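PDB 2QG7: ethanolamine kinase Pv091845 from Plasmodium vivax, which probably phosphorylates ethanolamine at the expense of ATP, the first step in making phosphatidylethanolamine from ethanolamine. Local coordinates for residues 358-363 with 393-398; 385-390 with 408-413. All blocks are in the same frame, centred on the assembly; numbering follows the deposited sequence.

Contact 1: 358-363 with 393-398; sequences MERAYD and HYLGTD
Arg360, in the first turn of helix 360-369, reaches across to Tyr394 and Leu395 at the end of helix 384-395, slanting past the ring and meeting the leucine nearly at right angles. The backbones are well separated, with Arg360 CA and Tyr394 CA 11.0 Å apart, a gap that a long arginine and a tyrosine ring span between them. Arg360 CB leaves the helix toward the other segment and already lies 3.9 Å from Tyr394 OH. A chi1 of 58° tucks CG between the two backbone branches, and the extended chain from there brings CD to the phenol oxygen and NH1 to the ring edge. On this path Arg360 CD passes 3.6 Å from Tyr394 OH. NE turns to Glu409, with which it forms a salt bridge. At the tip, Arg360 NH1 lies at the edge of the Tyr394 ring, near its plane and 4.0 Å from Tyr394 CE2, with the guanidinium turned 56° from the ring. The same NH1 lies 3.6 Å from Leu395 CD2, a van der Waals contact between the methyl and the guanidinium nitrogen.

A water joins the two polar ends: it accepts a hydrogen bond from Arg360 NH1 (2.8 Å) and is also bonded to Tyr394 OH (2.9 Å). Tyrosine suits this place because its hydroxyl also bonds His210 ND1, while its ring makes a cation-pi contact with Lys207. The contact thus joins the start of helix 360-369, directly after strand 356-359, to the C-terminal end of helix 384-395, with helix 196-210 packed against both Arg360 and Tyr394.

Contact 2: 385-390 with 408-413; sequences EEEYHF and REIQPF
Glu387 of helix 384-395 passes the end of Ile410 and crosses the amide of Gln411 at a slant. Its CG points away from the carbonyl carbon (chi1 -67°) and the chain is straight beyond it, which carries the carboxylate across a gap of 9.6 Å between Glu387 CA and Ile410 CA. The Glu387 and Ile410 side chains run antiparallel past one another, leaving Glu387 CD 4.1 Å from Ile410 CD1. This is a van der Waals contact of the methyl with the carboxylate carbon; isoleucine, wholly apolar, fits a buried position where it also touches Phe368.

The Gln411 side chain bends at chi2 (62°), bringing its amide up to the carboxylate with the two planes 48° apart. Glu387 OE1 is 3.6 Å from Gln411 NE2 and Glu387 OE2 3.7 Å from Gln411 OE1, a loose polar approach and not a hydrogen bond. Each group has a partner elsewhere: Glu387 OE2 is hydrogen-bonded to Tyr414 OH, and Gln411 NE2 makes a weak bond to the carbonyl of Ile407. Glutamate is therefore suited here by its reach and by an acceptor that the tyrosine hydroxyl can satisfy in a buried setting.

In the fold, this is helix packing within the C-terminal part of the kinase: helix 384-395 meets the end of helix 400-410 and the turn into helix 413-430, while Phe368 of helix 360-369 packs on Ile410.

How the contacts relate
From the N terminus, the chain first supplies 358-363, where strand 356-359 passes into helix 360-369. It then enters helix 384-395, which gives 385-390 to contact 2 and, a few residues later, the start of 393-398 to contact 1. Contact 1 closes at 393-398, after 29 intervening residues; contact 2 closes at 408-413, after 17. The segments alternate, so the two loops cross instead of nesting. Their centres are about 9 Å apart, and the Arg360-Glu409 salt bridge (Arg360 NE to Glu409 OE2, 3.3 Å) joins them directly, as does packing of Ala361 on Phe413. Together they tie helix 360-369, helix 384-395 and the junction between helices 400-410 and 413-430.

Contact 1: 358-363 with 393-398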
ATOM      1  N   MET D 358      -2.501 -29.017  -6.279  1.00 47.93           N
ATOM      2  CA  MET D 358      -3.471 -28.242  -5.519  1.00 47.72           C
ATOM      3  C   MET D 358      -4.767 -28.265  -6.295  1.00 46.96           C
ATOM      4  O   MET D 358      -4.777 -28.702  -7.436  1.00 47.78           O
ATOM      5  CB  MET D 358      -3.001 -26.781  -5.407  1.00 47.60           C
ATOM      6  CG  MET D 358      -1.820 -26.550  -4.509  1.00 48.88           C
ATOM      7  SD  MET D 358      -1.444 -24.804  -4.206  1.00 50.36           S
ATOM      8  CE  MET D 358      -0.004 -25.006  -3.151  1.00 44.08           C
ATOM      9  N   GLU D 359      -5.831 -27.739  -5.691  1.00 46.50           N
ATOM     10  CA  GLU D 359      -7.084 -27.445  -6.349  1.00 44.85           C
ATOM     11  C   GLU D 359      -6.852 -26.564  -7.561  1.00 45.36           C
ATOM     12  O   GLU D 359      -6.148 -25.569  -7.484  1.00 45.80           O
ATOM     13  CB  GLU D 359      -8.018 -26.729  -5.378  1.00 44.60           C
ATOM     14  CG  GLU D 359      -8.557 -27.595  -4.225  1.00 46.11           C
ATOM     15  CD  GLU D 359      -7.669 -27.643  -2.997  1.00 50.31           C
ATOM     16  OE1 GLU D 359      -6.445 -27.309  -3.091  1.00 53.58           O
ATOM     17  OE2 GLU D 359      -8.183 -28.010  -1.899  1.00 51.49           O
ATOM     18  N   ARG D 360      -7.473 -26.925  -8.679  1.00 45.22           N
ATOM     19  CA  ARG D 360      -7.342 -26.198  -9.922  1.00 44.16           C
ATOM     20  C   ARG D 360      -7.896 -24.814  -9.806  1.00 43.84           C
ATOM     21  O   ARG D 360      -7.502 -23.913 -10.572  1.00 44.68           O
ATOM     22  CB  ARG D 360      -7.997 -26.954 -11.102  1.00 44.30           C
ATOM     23  CG  ARG D 360      -9.488 -27.273 -10.949  1.00 46.03           C
ATOM     24  CD  ARG D 360     -10.195 -27.419 -12.284  1.00 45.69           C
ATOM     25  NE  ARG D 360     -11.659 -27.547 -12.150  1.00 47.72           N
ATOM     26  CZ  ARG D 360     -12.533 -27.789 -13.146  1.00 48.51           C
ATOM     27  NH1 ARG D 360     -12.114 -27.958 -14.403  1.00 45.54           N
ATOM     28  NH2 ARG D 360     -13.850 -27.874 -12.885  1.00 44.50           N
ATOM     29  N   ALA D 361      -8.822 -24.633  -8.871  1.00 42.63           N
ATOM     30  CA  ALA D 361      -9.495 -23.350  -8.688  1.00 42.01           C
ATOM     31  C   ALA D 361      -8.571 -22.343  -7.964  1.00 42.39           C
ATOM     32  O   ALA D 361      -8.632 -21.141  -8.251  1.00 42.41           O
ATOM     33  CB  ALA D 361     -10.776 -23.525  -7.962  1.00 41.49           C
ATOM     34  N   TYR D 362      -7.698 -22.837  -7.073  1.00 42.32           N
ATOM     35  CA  TYR D 362      -6.623 -22.007  -6.531  1.00 42.82           C
ATOM     36  C   TYR D 362      -5.708 -21.329  -7.596  1.00 42.74           C
ATOM     37  O   TYR D 362      -5.442 -20.123  -7.510  1.00 41.69           O
ATOM     38  CB  TYR D 362      -5.779 -22.791  -5.560  1.00 42.86           C
ATOM     39  CG  TYR D 362      -4.683 -21.957  -5.006  1.00 45.68           C
ATOM     40  CD1 TYR D 362      -4.908 -21.098  -3.909  1.00 45.44           C
ATOM     41  CD2 TYR D 362      -3.406 -21.991  -5.581  1.00 48.43           C
ATOM     42  CE1 TYR D 362      -3.877 -20.315  -3.384  1.00 44.92           C
ATOM     43  CE2 TYR D 362      -2.366 -21.180  -5.081  1.00 47.69           C
ATOM     44  CZ  TYR D 362      -2.612 -20.359  -3.975  1.00 46.76           C
ATOM     45  OH  TYR D 362      -1.574 -19.583  -3.500  1.00 46.27           O
ATOM     46  N   ASP D 363      -5.241 -22.108  -8.578  1.00 41.70           N
ATOM     47  CA  ASP D 363      -4.342 -21.611  -9.599  1.00 40.96           C
ATOM     48  C   ASP D 363      -4.963 -20.558 -10.499  1.00 40.56           C
ATOM     49  O   ASP D 363      -4.278 -19.649 -10.946  1.00 42.25           O
ATOM     50  CB  ASP D 363      -3.816 -22.775 -10.432  1.00 42.02           C
ATOM     51  CG  ASP D 363      -2.350 -22.615 -10.841  1.00 42.14           C
ATOM     52  OD1 ASP D 363      -1.622 -21.751 -10.260  1.00 44.24           O
ATOM     53  OD2 ASP D 363      -1.942 -23.384 -11.743  1.00 41.38           O
ATOM     54  N   HIS D 393     -11.898 -20.578 -22.635  1.00 47.32           N
ATOM     55  CA  HIS D 393     -10.713 -21.082 -23.318  1.00 45.88           C
ATOM     56  C   HIS D 393      -9.873 -21.998 -22.444  1.00 44.76           C
ATOM     57  O   HIS D 393      -8.982 -22.692 -22.926  1.00 44.03           O
ATOM     58  CB  HIS D 393      -9.875 -19.957 -23.906  1.00 46.35           C
ATOM     59  CG  HIS D 393     -10.585 -19.159 -24.947  1.00 48.33           C
ATOM     60  ND1 HIS D 393     -10.804 -19.635 -26.225  1.00 49.67           N
ATOM     61  CD2 HIS D 393     -11.125 -17.917 -24.907  1.00 49.74           C
ATOM     62  CE1 HIS D 393     -11.433 -18.708 -26.931  1.00 51.84           C
ATOM     63  NE2 HIS D 393     -11.642 -17.657 -26.156  1.00 51.98           N
ATOM     64  N   TYR D 394     -10.177 -22.013 -21.153  1.00 44.25           N
ATOM     65  CA  TYR D 394      -9.523 -22.945 -20.237  1.00 43.22           C
ATOM     66  C   TYR D 394     -10.149 -24.317 -20.426  1.00 43.80           C
ATOM     67  O   TYR D 394      -9.459 -25.301 -20.612  1.00 45.05           O
ATOM     68  CB  TYR D 394      -9.609 -22.473 -18.759  1.00 41.15           C
ATOM     69  CG  TYR D 394      -9.185 -23.510 -17.732  1.00 37.77           C
ATOM     70  CD1 TYR D 394      -7.832 -23.769 -17.482  1.00 35.72           C
ATOM     71  CD2 TYR D 394     -10.126 -24.250 -17.035  1.00 34.29           C
ATOM     72  CE1 TYR D 394      -7.441 -24.724 -16.533  1.00 34.59           C
ATOM     73  CE2 TYR D 394      -9.753 -25.244 -16.144  1.00 34.88           C
ATOM     74  CZ  TYR D 394      -8.400 -25.455 -15.876  1.00 37.05           C
ATOM     75  OH  TYR D 394      -8.012 -26.393 -14.935  1.00 38.47           O
ATOM     76  N   LEU D 395     -11.469 -24.382 -20.339  1.00 44.84           N
ATOM     77  CA  LEU D 395     -12.172 -25.639 -20.447  1.00 45.10           C
ATOM     78  C   LEU D 395     -12.240 -26.158 -21.902  1.00 45.96           C
ATOM     79  O   LEU D 395     -12.290 -27.353 -22.104  1.00 45.72           O
ATOM     80  CB  LEU D 395     -13.571 -25.504 -19.859  1.00 43.51           C
ATOM     81  CG  LEU D 395     -13.670 -25.420 -18.349  1.00 41.49           C
ATOM     82  CD1 LEU D 395     -15.050 -25.032 -17.992  1.00 40.13           C
ATOM     83  CD2 LEU D 395     -13.260 -26.723 -17.638  1.00 41.80           C
ATOM     84  N   GLY D 396     -12.278 -25.254 -22.878  1.00 47.47           N
ATOM     85  CA  GLY D 396     -12.348 -25.636 -24.279  1.00 50.06           C
ATOM     86  C   GLY D 396     -13.776 -25.864 -24.717  1.00 52.18           C
ATOM     87  O   GLY D 396     -14.061 -26.774 -25.499  1.00 52.65           O
ATOM     88  N   THR D 397     -14.681 -25.039 -24.202  1.00 54.04           N
ATOM     89  CA  THR D 397     -16.101 -25.249 -24.407  1.00 56.20           C
ATOM     90  C   THR D 397     -16.861 -23.950 -24.333  1.00 57.58           C
ATOM     91  O   THR D 397     -16.488 -23.037 -23.571  1.00 57.81           O
ATOM     92  CB  THR D 397     -16.695 -26.306 -23.404  1.00 56.40           C
ATOM     93  OG1 THR D 397     -18.034 -26.621 -23.796  1.00 57.91           O
ATOM     94  CG2 THR D 397     -16.664 -25.835 -21.912  1.00 55.65           C
ATOM     95  N   ASP D 398     -17.927 -23.862 -25.127  1.00 58.69           N
ATOM     96  CA  ASP D 398     -18.809 -22.699 -25.063  1.00 60.16           C
ATOM     97  C   ASP D 398     -20.026 -22.965 -24.188  1.00 61.12           C
ATOM     98  O   ASP D 398     -20.906 -22.132 -24.055  1.00 61.35           O
ATOM     99  CB  ASP D 398     -19.167 -22.168 -26.461  1.00 60.78           C
ATOM    100  CG  ASP D 398     -19.911 -23.199 -27.360  1.00 60.90           C
ATOM    101  OD1 ASP D 398     -20.002 -24.429 -27.062  1.00 61.09           O
ATOM    102  OD2 ASP D 398     -20.412 -22.733 -28.405  1.00 60.25           O
TER
HETATM  103  O   HOH W   1      -9.613 -28.771 -15.482  1.00 47.31           O

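Contact 2: 385-390 with 408-413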
ATOM      1  N   GLU D 385     -17.638 -11.286 -16.463  1.00 60.59           N
ATOM      2  CA  GLU D 385     -17.502 -11.364 -17.897  1.00 61.55           C
ATOM      3  C   GLU D 385     -16.083 -11.751 -18.314  1.00 61.31           C
ATOM      4  O   GLU D 385     -15.887 -12.550 -19.251  1.00 61.38           O
ATOM      5  CB  GLU D 385     -17.901 -10.012 -18.508  1.00 61.93           C
ATOM      6  CG  GLU D 385     -17.935 -10.038 -20.031  1.00 67.58           C
ATOM      7  CD  GLU D 385     -18.511  -8.773 -20.681  1.00 72.16           C
ATOM      8  OE1 GLU D 385     -19.018  -7.863 -19.964  1.00 71.22           O
ATOM      9  OE2 GLU D 385     -18.472  -8.723 -21.946  1.00 74.97           O
ATOM     10  N   GLU D 386     -15.097 -11.166 -17.620  1.00 60.97           N
ATOM     11  CA  GLU D 386     -13.689 -11.456 -17.867  1.00 59.18           C
ATOM     12  C   GLU D 386     -13.270 -12.808 -17.319  1.00 57.73           C
ATOM     13  O   GLU D 386     -12.430 -13.482 -17.914  1.00 58.61           O
ATOM     14  CB  GLU D 386     -12.818 -10.369 -17.296  1.00 59.41           C
ATOM     15  CG  GLU D 386     -12.939  -9.057 -17.983  1.00 61.32           C
ATOM     16  CD  GLU D 386     -12.086  -7.987 -17.318  1.00 66.52           C
ATOM     17  OE1 GLU D 386     -10.862  -8.206 -17.079  1.00 66.00           O
ATOM     18  OE2 GLU D 386     -12.656  -6.907 -17.041  1.00 69.90           O
ATOM     19  N   GLU D 387     -13.833 -13.207 -16.188  1.00 55.77           N
ATOM     20  CA  GLU D 387     -13.616 -14.550 -15.686  1.00 54.68           C
ATOM     21  C   GLU D 387     -14.147 -15.618 -16.675  1.00 54.56           C
ATOM     22  O   GLU D 387     -13.556 -16.700 -16.856  1.00 53.69           O
ATOM     23  CB  GLU D 387     -14.295 -14.720 -14.338  1.00 54.31           C
ATOM     24  CG  GLU D 387     -13.700 -13.891 -13.243  1.00 54.96           C
ATOM     25  CD  GLU D 387     -14.341 -14.133 -11.873  1.00 55.22           C
ATOM     26  OE1 GLU D 387     -15.462 -14.696 -11.807  1.00 54.85           O
ATOM     27  OE2 GLU D 387     -13.726 -13.720 -10.849  1.00 56.27           O
ATOM     28  N   TYR D 388     -15.290 -15.295 -17.288  1.00 54.11           N
ATOM     29  CA  TYR D 388     -15.950 -16.138 -18.267  1.00 52.98           C
ATOM     30  C   TYR D 388     -15.077 -16.377 -19.528  1.00 51.73           C
ATOM     31  O   TYR D 388     -14.874 -17.530 -19.955  1.00 51.75           O
ATOM     32  CB  TYR D 388     -17.290 -15.482 -18.634  1.00 53.81           C
ATOM     33  CG  TYR D 388     -18.212 -16.337 -19.451  1.00 55.52           C
ATOM     34  CD1 TYR D 388     -19.101 -17.216 -18.833  1.00 56.39           C
ATOM     35  CD2 TYR D 388     -18.192 -16.265 -20.859  1.00 59.40           C
ATOM     36  CE1 TYR D 388     -19.957 -18.000 -19.580  1.00 58.34           C
ATOM     37  CE2 TYR D 388     -19.040 -17.069 -21.623  1.00 61.12           C
ATOM     38  CZ  TYR D 388     -19.923 -17.926 -20.970  1.00 59.84           C
ATOM     39  OH  TYR D 388     -20.770 -18.707 -21.724  1.00 62.40           O
ATOM     40  N   HIS D 389     -14.583 -15.289 -20.118  1.00 50.14           N
ATOM     41  CA  HIS D 389     -13.748 -15.379 -21.284  1.00 49.64           C
ATOM     42  C   HIS D 389     -12.519 -16.272 -21.076  1.00 49.32           C
ATOM     43  O   HIS D 389     -12.127 -16.973 -21.979  1.00 50.62           O
ATOM     44  CB  HIS D 389     -13.361 -13.983 -21.797  1.00 49.51           C
ATOM     45  CG  HIS D 389     -12.672 -14.002 -23.136  1.00 51.33           C
ATOM     46  ND1 HIS D 389     -11.302 -13.932 -23.274  1.00 53.24           N
ATOM     47  CD2 HIS D 389     -13.164 -14.133 -24.397  1.00 52.90           C
ATOM     48  CE1 HIS D 389     -10.980 -13.991 -24.558  1.00 52.10           C
ATOM     49  NE2 HIS D 389     -12.090 -14.105 -25.262  1.00 51.11           N
ATOM     50  N   PHE D 390     -11.913 -16.252 -19.894  1.00 48.80           N
ATOM     51  CA  PHE D 390     -10.717 -17.062 -19.604  1.00 47.49           C
ATOM     52  C   PHE D 390     -11.068 -18.544 -19.481  1.00 47.90           C
ATOM     53  O   PHE D 390     -10.374 -19.438 -20.001  1.00 46.94           O
ATOM     54  CB  PHE D 390     -10.068 -16.575 -18.293  1.00 45.71           C
ATOM     55  CG  PHE D 390      -8.778 -17.301 -17.911  1.00 42.25           C
ATOM     56  CD1 PHE D 390      -7.530 -16.788 -18.280  1.00 37.39           C
ATOM     57  CD2 PHE D 390      -8.805 -18.462 -17.130  1.00 37.39           C
ATOM     58  CE1 PHE D 390      -6.357 -17.422 -17.891  1.00 34.16           C
ATOM     59  CE2 PHE D 390      -7.614 -19.111 -16.758  1.00 34.95           C
ATOM     60  CZ  PHE D 390      -6.399 -18.599 -17.131  1.00 33.09           C
ATOM     61  N   ARG D 408     -18.187 -20.173 -10.226  1.00 54.85           N
ATOM     62  CA  ARG D 408     -18.552 -20.354  -8.834  1.00 55.89           C
ATOM     63  C   ARG D 408     -17.449 -20.989  -7.992  1.00 55.21           C
ATOM     64  O   ARG D 408     -17.281 -20.647  -6.810  1.00 55.30           O
ATOM     65  CB  ARG D 408     -19.817 -21.251  -8.735  1.00 57.41           C
ATOM     66  CG  ARG D 408     -21.146 -20.595  -9.168  1.00 61.42           C
ATOM     67  CD  ARG D 408     -21.931 -20.097  -7.953  1.00 68.78           C
ATOM     68  NE  ARG D 408     -22.378 -21.207  -7.083  1.00 72.38           N
ATOM     69  CZ  ARG D 408     -23.244 -21.067  -6.069  1.00 73.54           C
ATOM     70  NH1 ARG D 408     -23.590 -22.128  -5.340  1.00 70.98           N
ATOM     71  NH2 ARG D 408     -23.767 -19.862  -5.774  1.00 73.48           N
ATOM     72  N   GLU D 409     -16.754 -21.964  -8.587  1.00 54.55           N
ATOM     73  CA  GLU D 409     -15.766 -22.791  -7.897  1.00 53.12           C
ATOM     74  C   GLU D 409     -14.531 -22.002  -7.464  1.00 52.54           C
ATOM     75  O   GLU D 409     -13.909 -22.320  -6.439  1.00 52.47           O
ATOM     76  CB  GLU D 409     -15.347 -23.918  -8.825  1.00 53.18           C
ATOM     77  CG  GLU D 409     -14.644 -25.084  -8.154  1.00 55.47           C
ATOM     78  CD  GLU D 409     -14.148 -26.097  -9.212  1.00 59.94           C
ATOM     79  OE1 GLU D 409     -15.021 -26.734  -9.865  1.00 61.44           O
ATOM     80  OE2 GLU D 409     -12.905 -26.287  -9.374  1.00 62.42           O
ATOM     81  N   ILE D 410     -14.166 -20.985  -8.259  1.00 52.29           N
ATOM     82  CA  ILE D 410     -12.884 -20.273  -8.057  1.00 51.95           C
ATOM     83  C   ILE D 410     -13.017 -19.153  -7.026  1.00 52.02           C
ATOM     84  O   ILE D 410     -12.018 -18.628  -6.519  1.00 52.38           O
ATOM     85  CB  ILE D 410     -12.266 -19.700  -9.376  1.00 50.78           C
ATOM     86  CG1 ILE D 410     -13.169 -18.634 -10.000  1.00 50.59           C
ATOM     87  CG2 ILE D 410     -11.971 -20.819 -10.357  1.00 50.00           C
ATOM     88  CD1 ILE D 410     -12.457 -17.700 -10.968  1.00 47.26           C
ATOM     89  N   GLN D 411     -14.265 -18.840  -6.698  1.00 51.91           N
ATOM     90  CA  GLN D 411     -14.660 -17.599  -6.017  1.00 51.29           C
ATOM     91  C   GLN D 411     -14.106 -17.449  -4.570  1.00 49.92           C
ATOM     92  O   GLN D 411     -13.569 -16.411  -4.231  1.00 50.54           O
ATOM     93  CB  GLN D 411     -16.191 -17.440  -6.122  1.00 51.53           C
ATOM     94  CG  GLN D 411     -16.646 -16.077  -6.457  1.00 50.85           C
ATOM     95  CD  GLN D 411     -16.174 -15.588  -7.774  1.00 50.38           C
ATOM     96  OE1 GLN D 411     -15.834 -14.404  -7.935  1.00 48.48           O
ATOM     97  NE2 GLN D 411     -16.188 -16.475  -8.756  1.00 55.96           N
ATOM     98  N   PRO D 412     -14.187 -18.497  -3.735  1.00 49.13           N
ATOM     99  CA  PRO D 412     -13.529 -18.365  -2.431  1.00 47.71           C
ATOM    100  C   PRO D 412     -11.988 -18.527  -2.422  1.00 48.13           C
ATOM    101  O   PRO D 412     -11.366 -18.358  -1.367  1.00 48.72           O
ATOM    102  CB  PRO D 412     -14.132 -19.530  -1.637  1.00 48.35           C
ATOM    103  CG  PRO D 412     -14.487 -20.572  -2.685  1.00 47.62           C
ATOM    104  CD  PRO D 412     -14.876 -19.804  -3.909  1.00 47.90           C
ATOM    105  N   PHE D 413     -11.379 -18.923  -3.543  1.00 47.36           N
ATOM    106  CA  PHE D 413      -9.931 -19.135  -3.607  1.00 46.31           C
ATOM    107  C   PHE D 413      -9.187 -17.804  -3.789  1.00 45.51           C
ATOM    108  O   PHE D 413      -7.968 -17.746  -3.605  1.00 45.70           O
ATOM    109  CB  PHE D 413      -9.548 -20.121  -4.729  1.00 45.78           C
ATOM    110  CG  PHE D 413      -9.890 -21.541  -4.418  1.00 44.36           C
ATOM    111  CD1 PHE D 413     -11.175 -22.037  -4.677  1.00 40.86           C
ATOM    112  CD2 PHE D 413      -8.936 -22.392  -3.857  1.00 43.35           C
ATOM    113  CE1 PHE D 413     -11.478 -23.321  -4.396  1.00 38.74           C
ATOM    114  CE2 PHE D 413      -9.243 -23.726  -3.558  1.00 39.20           C
ATOM    115  CZ  PHE D 413     -10.510 -24.176  -3.811  1.00 39.88           C
TER